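Local coordinates for protein archease (Thermotoga maritima, PDB 1J5U) that probably activates the tRNA-splicing ligase RtcB by promoting its guanylylation, may also act as a chaperone, and binds calcium, at residues A21-I27 with T130-T136. Coordinates in Å, arbitrary orientation, origin at the centre of the assembly. Numbering follows the deposited sequence.
Sequences ADIAYEI and TKVVFDT. With CA (calcium ion), chain B.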
# COMPACT_ATOMS: atom_id res chain seq x y z
N ALA A 21 -5.46 -12.87 4.33
CA ALA A 21 -4.39 -12.35 5.19
C ALA A 21 -3.12 -13.13 4.88
O ALA A 21 -2.82 -14.15 5.52
CB ALA A 21 -4.77 -12.50 6.68
N ASP A 22 -2.37 -12.67 3.89
CA ASP A 22 -1.15 -13.37 3.50
C ASP A 22 0.16 -12.81 4.03
O ASP A 22 1.01 -13.58 4.48
CB ASP A 22 -1.05 -13.47 1.98
CG ASP A 22 -2.08 -14.42 1.41
OD1 ASP A 22 -2.10 -15.61 1.81
OD2 ASP A 22 -2.88 -13.98 0.57
N ILE A 23 0.36 -11.50 3.95
CA ILE A 23 1.59 -10.92 4.46
C ILE A 23 1.22 -9.73 5.31
O ILE A 23 0.24 -9.03 5.02
CB ILE A 23 2.58 -10.50 3.35
CG1 ILE A 23 2.03 -9.35 2.52
CG2 ILE A 23 2.88 -11.69 2.42
CD1 ILE A 23 3.05 -8.84 1.47
N ALA A 24 2.01 -9.51 6.36
CA ALA A 24 1.73 -8.44 7.30
C ALA A 24 2.95 -7.61 7.67
O ALA A 24 4.05 -8.14 7.78
CB ALA A 24 1.12 -9.02 8.57
N TYR A 25 2.72 -6.32 7.87
CA TYR A 25 3.78 -5.42 8.31
C TYR A 25 3.20 -4.50 9.36
O TYR A 25 1.99 -4.25 9.39
CB TYR A 25 4.30 -4.52 7.19
CG TYR A 25 4.86 -5.22 5.99
CD1 TYR A 25 4.03 -5.87 5.10
CD2 TYR A 25 6.24 -5.21 5.73
CE1 TYR A 25 4.52 -6.50 3.99
CE2 TYR A 25 6.75 -5.85 4.60
CZ TYR A 25 5.88 -6.49 3.74
OH TYR A 25 6.34 -7.18 2.64
N GLU A 26 4.08 -3.98 10.20
CA GLU A 26 3.69 -2.98 11.16
C GLU A 26 4.34 -1.74 10.57
O GLU A 26 5.55 -1.73 10.33
CB GLU A 26 4.29 -3.26 12.53
CG GLU A 26 3.85 -2.25 13.59
CD GLU A 26 2.37 -2.38 13.96
OE1 GLU A 26 1.82 -3.51 13.82
OE2 GLU A 26 1.76 -1.38 14.42
N ILE A 27 3.55 -0.71 10.28
CA ILE A 27 4.11 0.53 9.76
C ILE A 27 3.97 1.61 10.82
O ILE A 27 3.02 1.62 11.62
CB ILE A 27 3.42 0.98 8.44
CG1 ILE A 27 1.90 1.09 8.63
CG2 ILE A 27 3.78 0.03 7.31
CD1 ILE A 27 1.16 1.65 7.42
N THR A 130 0.17 1.14 12.81
CA THR A 130 -0.85 0.13 12.54
C THR A 130 -0.25 -1.05 11.81
O THR A 130 0.83 -0.94 11.22
CB THR A 130 -2.00 0.65 11.65
OG1 THR A 130 -3.00 -0.37 11.52
CG2 THR A 130 -1.51 1.01 10.24
N LYS A 131 -0.93 -2.18 11.90
CA LYS A 131 -0.51 -3.33 11.14
C LYS A 131 -1.21 -3.11 9.78
O LYS A 131 -2.21 -2.41 9.71
CB LYS A 131 -1.01 -4.63 11.78
CG LYS A 131 0.09 -5.48 12.44
CD LYS A 131 -0.49 -6.70 13.13
CE LYS A 131 0.60 -7.64 13.63
NZ LYS A 131 1.65 -6.88 14.37
N VAL A 132 -0.65 -3.68 8.72
CA VAL A 132 -1.26 -3.63 7.41
C VAL A 132 -1.12 -5.06 6.91
O VAL A 132 -0.01 -5.64 6.92
CB VAL A 132 -0.58 -2.65 6.41
CG1 VAL A 132 -1.00 -1.21 6.74
CG2 VAL A 132 0.95 -2.80 6.45
N VAL A 133 -2.24 -5.62 6.49
CA VAL A 133 -2.27 -7.00 6.01
C VAL A 133 -2.71 -7.04 4.56
O VAL A 133 -3.78 -6.50 4.20
CB VAL A 133 -3.22 -7.84 6.88
CG1 VAL A 133 -3.39 -9.26 6.29
CG2 VAL A 133 -2.67 -7.92 8.30
N PHE A 134 -1.88 -7.65 3.74
CA PHE A 134 -2.15 -7.76 2.32
C PHE A 134 -2.49 -9.17 1.87
O PHE A 134 -2.07 -10.17 2.48
CB PHE A 134 -0.94 -7.28 1.50
CG PHE A 134 -0.54 -5.87 1.78
CD1 PHE A 134 0.28 -5.57 2.87
CD2 PHE A 134 -0.97 -4.84 0.95
CE1 PHE A 134 0.67 -4.26 3.12
CE2 PHE A 134 -0.59 -3.52 1.19
CZ PHE A 134 0.23 -3.23 2.28
N ASP A 135 -3.24 -9.21 0.78
CA ASP A 135 -3.68 -10.43 0.15
C ASP A 135 -2.78 -10.65 -1.07
O ASP A 135 -2.51 -9.72 -1.82
CB ASP A 135 -5.16 -10.25 -0.26
CG ASP A 135 -5.72 -11.47 -0.96
OD1 ASP A 135 -5.25 -12.57 -0.66
OD2 ASP A 135 -6.63 -11.33 -1.80
N THR A 136 -2.25 -11.87 -1.23
CA THR A 136 -1.41 -12.18 -2.38
C THR A 136 -1.98 -13.39 -3.12
O THR A 136 -1.43 -13.78 -4.16
CB THR A 136 0.06 -12.50 -1.98
OG1 THR A 136 0.10 -13.64 -1.12
CG2 THR A 136 0.71 -11.32 -1.25
OXT THR A 136 -3.00 -13.92 -2.65
CA CA B . -4.60 -14.86 -0.96
O HOH W 1 -3.44 -17.08 0.17
O HOH W 2 -3.85 -16.78 -2.97
O HOH W 3 -6.89 -16.42 -1.34
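Antiparallel pairing joins the first strand of the chain to its last, with three hydrogen-bonded pairs, I23–F134, Y25–V132 and I27–T130, each closed by two backbone bonds. The ladder ends in a classic beta bulge: D22 N and I23 N both donate to F134 O, at 2.9 and 3.1 Å. Beyond it, residues flanking the strand ends, with D135, bind a calcium ion through D22 OD2 (2.5 Å), D135 OD1 (2.4 Å) and the C-terminal carboxylate T136 OXT (2.5 Å); three waters and H19 O also bind it. D22 OD2 also accepts a hydrogen bond from T136 N (2.8 Å). On the face of A24, E26, K131 and V133, E26 OE1 and K131 NZ form a long salt bridge (3.4 Å). The other face is largely apolar, with I27 CD1 3.6 Å from V132 CG1; there I23, Y25 and I27 pack on helix 32-47, and I27 and V132 meet F69 of helix 66-81. Strand 127-135 is central in the three-stranded sheet, flanked by 23-29 and 113-124.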